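Local coordinates for protein putative methyltransferase (Porphyromonas gingivalis, PDB 3LL7) that is a putative methyltransferase that probably transfers a methyl group from S-adenosylmethionine to a substrate not yet identified, at residues A[354-357]-A[358-361]; A[288-291]-A[292-296]; A[304-307]-A[308-312]. One frame throughout, in Å; residues are numbered along the deposited sequence. Where two conformers were deposited one is given.

Contact 1: A[354-357]-A[358-361]; sequences KQLR and KVVP
Q355 O accepts the backbone N-H of K358 and L356 O that of V359, two successive bonds from residue i+3 to residue i that turn the chain in tight, overlapping steps. The first runs from K358 N to Q355 O over 2.9 Å and the second from V359 N to L356 O over 3.0 Å.

Q355 and K358 are three residues apart, and their side chains run side by side in the same direction. The lysine is the longer, but a bend at its third torsion (chi3 -54°) shortens its reach and brings CE to 3.9 Å from Q355 CB. From there K358 NZ makes a weak hydrogen bond of 3.2 Å to Q355 OE1, on an exposed surface.

R357 reaches back along the chain, bent at chi3 (-66°). Its NH2 donates to K354 O over 3.3 Å, on a lone pair in the carbonyl plane, and the acceptor lies close to the guanidinium plane. This bond limits rotation of the guanidinium group. L356 is buried against L391 of strand 389-395 and L403 of strand 401-408, and V360 is likewise buried, on L405. These two residues thus pack against the sheet, while Q355, R357 and K358 are exposed. The two overlapping i+3 to i beta turns lie in the connection from strand 337-347 to strand 364-368 of the THUMP-like region.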
ATOM      1  N   LYS A 354      22.295 -17.008  25.837  1.00 15.80           N
ATOM      2  CA  LYS A 354      21.670 -18.016  26.713  1.00 16.88           C
ATOM      3  C   LYS A 354      21.276 -17.441  28.069  1.00 16.87           C
ATOM      4  O   LYS A 354      20.549 -18.077  28.848  1.00 16.84           O
ATOM      5  CB  LYS A 354      22.523 -19.289  26.836  1.00 18.01           C
ATOM      6  CG  LYS A 354      22.593 -20.141  25.551  1.00 20.56           C
ATOM      7  CD  LYS A 354      21.268 -20.819  25.175  1.00 22.65           C
ATOM      8  CE  LYS A 354      21.456 -21.769  23.977  1.00 22.73           C
ATOM      9  NZ  LYS A 354      22.011 -21.068  22.737  1.00 23.54           N
ATOM     10  N   GLN A 355      21.695 -16.205  28.351  1.00 15.46           N
ATOM     11  CA  GLN A 355      21.303 -15.606  29.616  1.00 15.04           C
ATOM     12  C   GLN A 355      20.012 -14.839  29.534  1.00 13.38           C
ATOM     13  O   GLN A 355      19.470 -14.439  30.569  1.00 12.71           O
ATOM     14  CB  GLN A 355      22.387 -14.670  30.125  1.00 16.36           C
ATOM     15  CG  GLN A 355      23.661 -15.372  30.527  1.00 17.90           C
ATOM     16  CD  GLN A 355      24.581 -14.437  31.267  1.00 23.17           C
ATOM     17  OE1 GLN A 355      24.243 -13.927  32.347  1.00 23.48           O
ATOM     18  NE2 GLN A 355      25.742 -14.165  30.674  1.00 25.36           N
ATOM     19  N   LEU A 356      19.495 -14.595  28.315  1.00 11.72           N
ATOM     20  CA  LEU A 356      18.339 -13.705  28.203  1.00 10.66           C
ATOM     21  C   LEU A 356      17.077 -14.160  28.848  1.00 10.11           C
ATOM     22  O   LEU A 356      16.277 -13.318  29.278  1.00 10.29           O
ATOM     23  CB  LEU A 356      18.034 -13.333  26.724  1.00 11.79           C
ATOM     24  CG  LEU A 356      19.098 -12.543  26.007  1.00 14.08           C
ATOM     25  CD1 LEU A 356      18.574 -12.329  24.550  1.00 13.25           C
ATOM     26  CD2 LEU A 356      19.382 -11.188  26.698  1.00 15.11           C
ATOM     27  N   ARG A 357      16.882 -15.472  28.993  1.00  9.07           N
ATOM     28  CA  ARG A 357      15.699 -15.950  29.702  1.00  8.85           C
ATOM     29  C   ARG A 357      15.713 -15.501  31.162  1.00  9.00           C
ATOM     30  O   ARG A 357      14.676 -15.504  31.821  1.00  9.05           O
ATOM     31  CB  ARG A 357      15.577 -17.469  29.622  1.00  8.39           C
ATOM     32  CG  ARG A 357      15.107 -17.995  28.260  1.00  8.27           C
ATOM     33  CD  ARG A 357      15.330 -19.493  28.226  1.00 11.29           C
ATOM     34  NE  ARG A 357      16.773 -19.679  28.258  1.00 14.33           N
ATOM     35  CZ  ARG A 357      17.431 -20.814  28.457  1.00 18.73           C
ATOM     36  NH1 ARG A 357      16.791 -21.960  28.606  1.00 15.26           N
ATOM     37  NH2 ARG A 357      18.772 -20.780  28.473  1.00 22.11           N
ATOM     38  N   LYS A 358      16.876 -15.110  31.675  1.00  9.05           N
ATOM     39  CA  LYS A 358      16.918 -14.593  33.047  1.00  8.94           C
ATOM     40  C   LYS A 358      16.266 -13.214  33.168  1.00  9.08           C
ATOM     41  O   LYS A 358      15.732 -12.881  34.223  1.00  8.65           O
ATOM     42  CB  LYS A 358      18.361 -14.483  33.554  1.00  9.39           C
ATOM     43  CG  LYS A 358      19.070 -15.836  33.636  1.00 10.00           C
ATOM     44  CD  LYS A 358      20.362 -15.728  34.383  1.00 16.20           C
ATOM     45  CE  LYS A 358      21.282 -14.672  33.849  1.00 18.87           C
ATOM     46  NZ  LYS A 358      22.396 -14.511  34.866  1.00 22.51           N
ATOM     47  N   VAL A 359      16.300 -12.431  32.099  0.50  9.87           N
ATOM     48  CA  VAL A 359      15.854 -11.041  32.209  0.50 11.01           C
ATOM     49  C   VAL A 359      14.360 -10.828  32.018  0.50 11.21           C
ATOM     50  O   VAL A 359      13.788  -9.916  32.611  0.50 10.86           O
ATOM     51  CB  VAL A 359      16.653 -10.101  31.331  0.50 11.44           C
ATOM     52  CG1 VAL A 359      18.112 -10.196  31.715  0.50 11.17           C
ATOM     53  CG2 VAL A 359      16.430 -10.369  29.836  0.50 13.43           C
ATOM     54  N   VAL A 360      13.739 -11.677  31.204  1.00 10.89           N
ATOM     55  CA  VAL A 360      12.318 -11.541  30.914  1.00 12.53           C
ATOM     56  C   VAL A 360      11.701 -12.917  30.626  1.00 11.39           C
ATOM     57  O   VAL A 360      12.364 -13.755  30.032  1.00 11.55           O
ATOM     58  CB  VAL A 360      12.123 -10.523  29.756  1.00 12.37           C
ATOM     59  CG1 VAL A 360      12.675 -11.045  28.445  1.00 13.53           C
ATOM     60  CG2 VAL A 360      10.671 -10.027  29.688  1.00 14.19           C
ATOM     61  N   PRO A 361      10.447 -13.155  31.059  1.00 11.01           N
ATOM     62  CA  PRO A 361       9.915 -14.513  30.855  1.00 11.38           C
ATOM     63  C   PRO A 361       9.570 -14.845  29.399  1.00 11.43           C
ATOM     64  O   PRO A 361       9.596 -16.015  29.008  1.00 12.87           O
ATOM     65  CB  PRO A 361       8.669 -14.561  31.743  1.00 11.84           C
ATOM     66  CG  PRO A 361       8.337 -13.186  32.066  1.00 12.45           C
ATOM     67  CD  PRO A 361       9.548 -12.310  31.871  1.00 11.70           C
TER

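Contact 2: A[288-291]-A[292-296]; sequences DSID and KYVYE
The Y293 ring carries the aliphatic part of K292 on one face, with K292 CG standing 3.8 Å above the plane and shifted toward the rim. At the phenolic end K292 NZ donates to Y293 OH over 2.9 Å, so the lysine lies along the ring and is tied at its far end. With CG anti to the backbone N (chi1 -175°), the lysine chain stays extended until a bend at its last torsion. The ring of Y331 also meets Y293, the two planes inclined by about 50°. A second flat group, the D291 carboxylate, has a long and weak ion pair from OD2 to R317 NE.

Across the junction the apolar meeting is between I290 and V294, four residues apart, whose side chains cross at about a right angle. V294 CG2 does the touching, at 3.9 Å from I290 CD1 and 4.0 Å from I290 CG1. V294 presents this methyl because its CG1 is the one anti to the backbone N (chi1 178°), leaving CG2 beside that nitrogen.

Here the chain enters strand 293-297 of the ferredoxin-like region, an interior strand of the seven-stranded sheet paired antiparallel with 323-328 and 337-347. Strand 323-328 supplies T327 OG1, which is bonded both to D291 N and to Y293 O and so links D291, two residues before Y293, to the first residue of the strand. I290 rests on L342 of the adjacent strand 337-347 and on L404 of 401-408, the next strand beyond it, where V294 meets L406. Between them in sequence, K292 N bonds to E329 OE1.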
ATOM      1  N   ASP A 288      25.829   7.546  21.943  1.00 11.16           N
ATOM      2  CA  ASP A 288      26.484   6.358  22.434  1.00 11.71           C
ATOM      3  C   ASP A 288      25.650   5.708  23.515  1.00 11.93           C
ATOM      4  O   ASP A 288      25.868   4.533  23.860  1.00 11.56           O
ATOM      5  CB  ASP A 288      27.848   6.709  23.026  1.00 11.72           C
ATOM      6  CG  ASP A 288      28.880   7.000  21.974  1.00 13.92           C
ATOM      7  OD1 ASP A 288      28.654   6.611  20.824  1.00 13.04           O
ATOM      8  OD2 ASP A 288      29.928   7.611  22.290  1.00 13.97           O
ATOM      9  N   SER A 289      24.703   6.480  24.058  1.00 11.42           N
ATOM     10  CA  SER A 289      23.946   6.052  25.231  1.00 11.86           C
ATOM     11  C   SER A 289      22.440   6.141  24.995  1.00 11.40           C
ATOM     12  O   SER A 289      21.954   6.939  24.173  1.00 10.27           O
ATOM     13  CB  SER A 289      24.349   6.871  26.469  1.00 12.57           C
ATOM     14  OG  SER A 289      24.084   8.243  26.232  1.00 15.09           O
ATOM     15  N   ILE A 290      21.709   5.297  25.715  1.00 10.83           N
ATOM     16  CA  ILE A 290      20.267   5.202  25.547  1.00 11.15           C
ATOM     17  C   ILE A 290      19.586   6.104  26.548  1.00 10.72           C
ATOM     18  O   ILE A 290      20.086   6.294  27.658  1.00 11.46           O
ATOM     19  CB  ILE A 290      19.785   3.698  25.662  1.00 11.15           C
ATOM     20  CG1 ILE A 290      18.442   3.451  24.936  1.00 11.51           C
ATOM     21  CG2 ILE A 290      19.705   3.246  27.104  1.00 11.43           C
ATOM     22  CD1 ILE A 290      18.503   3.637  23.385  1.00 12.56           C
ATOM     23  N   ASP A 291      18.443   6.656  26.165  1.00 10.30           N
ATOM     24  CA  ASP A 291      17.649   7.473  27.064  1.00 11.22           C
ATOM     25  C   ASP A 291      16.370   6.710  27.466  1.00 10.41           C
ATOM     26  O   ASP A 291      16.168   5.540  27.101  1.00 10.18           O
ATOM     27  CB  ASP A 291      17.306   8.846  26.426  1.00 11.61           C
ATOM     28  CG  ASP A 291      18.466   9.832  26.430  1.00 17.60           C
ATOM     29  OD1 ASP A 291      19.190   9.909  27.430  1.00 20.27           O
ATOM     30  OD2 ASP A 291      18.611  10.608  25.439  1.00 23.73           O
ATOM     31  N   LYS A 292      15.504   7.387  28.195  1.00  9.34           N
ATOM     32  CA  LYS A 292      14.326   6.770  28.801  1.00 10.12           C
ATOM     33  C   LYS A 292      13.341   6.251  27.777  1.00  9.82           C
ATOM     34  O   LYS A 292      12.754   5.195  27.961  1.00 10.20           O
ATOM     35  CB  LYS A 292      13.585   7.819  29.644  1.00 10.68           C
ATOM     36  CG  LYS A 292      12.404   7.251  30.426  1.00 13.65           C
ATOM     37  CD  LYS A 292      11.790   8.292  31.384  1.00 18.75           C
ATOM     38  CE  LYS A 292      10.626   7.673  32.127  1.00 22.30           C
ATOM     39  NZ  LYS A 292       9.605   8.726  32.423  1.00 27.22           N
ATOM     40  N   TYR A 293      13.090   7.052  26.746  1.00  9.32           N
ATOM     41  CA  TYR A 293      12.147   6.657  25.685  1.00  9.04           C
ATOM     42  C   TYR A 293      12.853   6.195  24.422  1.00  8.33           C
ATOM     43  O   TYR A 293      13.900   6.738  24.018  1.00  7.32           O
ATOM     44  CB  TYR A 293      11.157   7.824  25.410  1.00  9.62           C
ATOM     45  CG  TYR A 293      10.301   8.118  26.630  1.00 11.66           C
ATOM     46  CD1 TYR A 293       9.218   7.306  26.939  1.00 13.53           C
ATOM     47  CD2 TYR A 293      10.589   9.204  27.490  1.00 12.10           C
ATOM     48  CE1 TYR A 293       8.424   7.551  28.083  1.00 14.91           C
ATOM     49  CE2 TYR A 293       9.790   9.459  28.643  1.00 12.70           C
ATOM     50  CZ  TYR A 293       8.716   8.633  28.910  1.00 15.73           C
ATOM     51  OH  TYR A 293       7.921   8.852  30.027  1.00 16.02           O
ATOM     52  N   VAL A 294      12.293   5.144  23.822  1.00  7.35           N
ATOM     53  CA  VAL A 294      12.820   4.591  22.594  1.00  7.55           C
ATOM     54  C   VAL A 294      11.742   4.576  21.517  1.00  7.88           C
ATOM     55  O   VAL A 294      10.609   4.187  21.779  1.00  9.16           O
ATOM     56  CB  VAL A 294      13.456   3.182  22.836  1.00  6.73           C
ATOM     57  CG1 VAL A 294      13.959   2.594  21.549  1.00  9.05           C
ATOM     58  CG2 VAL A 294      14.624   3.328  23.805  1.00  6.47           C
ATOM     59  N   TYR A 295      12.118   5.009  20.313  1.00  8.12           N
ATOM     60  CA  TYR A 295      11.151   5.216  19.226  1.00  9.16           C
ATOM     61  C   TYR A 295      11.527   4.454  17.972  1.00  8.43           C
ATOM     62  O   TYR A 295      12.657   4.564  17.487  1.00  9.37           O
ATOM     63  CB  TYR A 295      11.119   6.683  18.849  1.00  9.63           C
ATOM     64  CG  TYR A 295      10.778   7.593  20.022  1.00 10.57           C
ATOM     65  CD1 TYR A 295       9.469   7.918  20.307  1.00 12.43           C
ATOM     66  CD2 TYR A 295      11.805   8.115  20.855  1.00  8.78           C
ATOM     67  CE1 TYR A 295       9.162   8.779  21.396  1.00 12.08           C
ATOM     68  CE2 TYR A 295      11.523   8.940  21.916  1.00 12.40           C
ATOM     69  CZ  TYR A 295      10.203   9.295  22.180  1.00 11.28           C
ATOM     70  OH  TYR A 295       9.924  10.126  23.246  1.00 14.18           O
ATOM     71  N   GLU A 296      10.565   3.689  17.457  1.00  7.83           N
ATOM     72  CA  GLU A 296      10.803   2.896  16.216  1.00  8.33           C
ATOM     73  C   GLU A 296       9.875   3.382  15.099  1.00  8.20           C
ATOM     74  O   GLU A 296       8.655   3.229  15.212  1.00  8.26           O
ATOM     75  CB  GLU A 296      10.540   1.387  16.441  1.00  7.59           C
ATOM     76  CG  GLU A 296      10.977   0.523  15.235  1.00  8.35           C
ATOM     77  CD  GLU A 296      10.686  -0.978  15.425  1.00 14.20           C
ATOM     78  OE1 GLU A 296       9.842  -1.342  16.262  1.00 13.98           O
ATOM     79  OE2 GLU A 296      11.315  -1.802  14.726  1.00 18.76           O
TER

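Contact 3: A[304-307]-A[308-312]; sequences AGAF and KTVAY
An inverse gamma turn centred on A306 passes the chain from helix 299-304 into helix 307-314, and A306 O receives the N-H of V310 from the following helix. The turn is closed by a weak bond of 2.9 Å from F307 N to G305 O. G305 is the first residue to leave the preceding helix, and it does so with positive phi (83°).

The bond from V310 N to A306 O is 3.2 Å long, an i+4 to i link with a fairly straight N-H...O angle of 161°. The same carbonyl oxygen also faces a methyl: V310 CG2 lies 3.2 Å from A306 O, and 4.1 Å from A306 CB. With chi1 at 173°, CG2 is the branch opposite the V310 carbonyl carbon and falls next to A306 O. Two residues further on, Y312 N bonds to K308 O over 3.0 Å.

F307 folds its ring back over the turn, with G305 CA 3.8 Å above one face and displaced toward the rim. A bound formate, probably from the crystallisation liquor, lies about 4 Å from the F307 side chain.

E279 of helix 276-281 binds twice at the start of the second helix, OE2 to K308 N and OE1 to T309 OG1, which would suit a negative charge near a helix N-terminus. F307 stacks on H324 of strand 323-328, while A306 is buried against L301 of helix 299-304 and the phenylalanines F272 and F274 of strand 272-274.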
ATOM      1  N   ALA A 304      10.464   5.973   2.810  1.00  7.84           N
ATOM      2  CA  ALA A 304      10.598   7.367   2.310  1.00  9.25           C
ATOM      3  C   ALA A 304      12.006   7.903   2.527  1.00  9.41           C
ATOM      4  O   ALA A 304      12.438   8.801   1.829  1.00 10.16           O
ATOM      5  CB  ALA A 304       9.571   8.292   3.021  1.00  6.86           C
ATOM      6  N   GLY A 305      12.684   7.351   3.529  1.00 10.66           N
ATOM      7  CA  GLY A 305      14.059   7.705   3.867  1.00 11.12           C
ATOM      8  C   GLY A 305      14.233   8.936   4.737  1.00 10.26           C
ATOM      9  O   GLY A 305      15.297   9.577   4.674  1.00 10.85           O
ATOM     10  N   ALA A 306      13.237   9.251   5.564  1.00  9.63           N
ATOM     11  CA  ALA A 306      13.293  10.416   6.458  1.00  8.93           C
ATOM     12  C   ALA A 306      14.084  10.095   7.748  1.00 10.24           C
ATOM     13  O   ALA A 306      13.650  10.450   8.844  1.00 10.02           O
ATOM     14  CB  ALA A 306      11.848  10.868   6.842  1.00  9.15           C
ATOM     15  N   PHE A 307      15.245   9.464   7.604  1.00  9.62           N
ATOM     16  CA  PHE A 307      16.001   8.934   8.759  1.00  9.56           C
ATOM     17  C   PHE A 307      16.436  10.041   9.730  1.00  9.73           C
ATOM     18  O   PHE A 307      16.213   9.950  10.967  1.00  9.82           O
ATOM     19  CB  PHE A 307      17.233   8.174   8.244  1.00 10.56           C
ATOM     20  CG  PHE A 307      16.915   7.050   7.245  1.00 10.83           C
ATOM     21  CD1 PHE A 307      16.016   6.018   7.567  1.00 13.75           C
ATOM     22  CD2 PHE A 307      17.547   7.016   6.008  1.00 13.71           C
ATOM     23  CE1 PHE A 307      15.729   4.975   6.649  1.00  9.80           C
ATOM     24  CE2 PHE A 307      17.270   5.980   5.063  1.00 14.75           C
ATOM     25  CZ  PHE A 307      16.355   4.962   5.397  1.00 13.45           C
ATOM     26  N   LYS A 308      17.054  11.081   9.177  1.00  9.18           N
ATOM     27  CA  LYS A 308      17.517  12.219   9.958  1.00  9.05           C
ATOM     28  C   LYS A 308      16.397  13.199  10.244  1.00  9.54           C
ATOM     29  O   LYS A 308      16.315  13.762  11.352  1.00  9.04           O
ATOM     30  CB  LYS A 308      18.668  12.908   9.225  1.00  9.57           C
ATOM     31  CG  LYS A 308      19.868  11.999   9.056  1.00  9.48           C
ATOM     32  CD  LYS A 308      20.623  12.376   7.763  1.00 11.57           C
ATOM     33  CE  LYS A 308      21.222  13.727   7.818  1.00 11.86           C
ATOM     34  NZ  LYS A 308      21.761  14.172   6.452  1.00 10.47           N
ATOM     35  N   THR A 309      15.527  13.425   9.248  1.00  8.96           N
ATOM     36  CA  THR A 309      14.473  14.426   9.416  1.00  9.08           C
ATOM     37  C   THR A 309      13.557  14.121  10.619  1.00  8.12           C
ATOM     38  O   THR A 309      13.155  15.028  11.331  1.00  8.41           O
ATOM     39  CB  THR A 309      13.652  14.568   8.124  1.00  8.49           C
ATOM     40  OG1 THR A 309      14.562  14.892   7.051  1.00 10.22           O
ATOM     41  CG2 THR A 309      12.679  15.744   8.213  1.00  9.80           C
ATOM     42  N   VAL A 310      13.249  12.859  10.850  1.00  8.57           N
ATOM     43  CA  VAL A 310      12.388  12.532  11.991  1.00  9.53           C
ATOM     44  C   VAL A 310      13.055  13.014  13.292  1.00  9.52           C
ATOM     45  O   VAL A 310      12.403  13.608  14.158  1.00  8.40           O
ATOM     46  CB  VAL A 310      12.051  11.030  12.066  1.00 10.47           C
ATOM     47  CG1 VAL A 310      11.273  10.705  13.388  1.00 12.28           C
ATOM     48  CG2 VAL A 310      11.229  10.581  10.855  1.00 13.25           C
ATOM     49  N   ALA A 311      14.373  12.771  13.432  1.00  8.68           N
ATOM     50  CA  ALA A 311      15.063  13.149  14.685  1.00  9.25           C
ATOM     51  C   ALA A 311      15.088  14.691  14.854  1.00  8.99           C
ATOM     52  O   ALA A 311      14.883  15.230  15.957  1.00  8.79           O
ATOM     53  CB  ALA A 311      16.500  12.576  14.670  1.00  9.23           C
ATOM     54  N   TYR A 312      15.374  15.376  13.758  1.00  8.32           N
ATOM     55  CA  TYR A 312      15.496  16.830  13.747  1.00 10.55           C
ATOM     56  C   TYR A 312      14.126  17.494  13.998  1.00  9.57           C
ATOM     57  O   TYR A 312      14.062  18.431  14.757  1.00 11.91           O
ATOM     58  CB  TYR A 312      16.074  17.302  12.388  1.00 11.25           C
ATOM     59  CG  TYR A 312      16.399  18.791  12.362  1.00 14.01           C
ATOM     60  CD1 TYR A 312      17.559  19.271  12.977  1.00 20.43           C
ATOM     61  CD2 TYR A 312      15.543  19.701  11.767  1.00 20.51           C
ATOM     62  CE1 TYR A 312      17.858  20.631  12.990  1.00 23.48           C
ATOM     63  CE2 TYR A 312      15.843  21.074  11.750  1.00 21.41           C
ATOM     64  CZ  TYR A 312      16.997  21.522  12.376  1.00 24.31           C
ATOM     65  OH  TYR A 312      17.310  22.872  12.389  1.00 27.02           O
TER

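How the contacts relate
Along the chain the order is contact 2, contact 3, contact 1, and none touches another. Contacts 2 and 3 are the nearest pair, with centres 16 Å and nearest atoms about 7 Å apart; Y326 of strand 323-328 relates them, pairing by backbone with Y295 and offering its hydroxyl to F307 O. Contact 1 lies in the connection from strand 337-347 to outermost strand 364-368, its centre 21 Å from that of contact 2 and 33 Å from that of contact 3. R368 of strand 364-368 forms a salt bridge with E296 of contact 2. The bound formate, probably from the crystallisation liquor, is beside contact 3, about 4 Å from the F307 side chain.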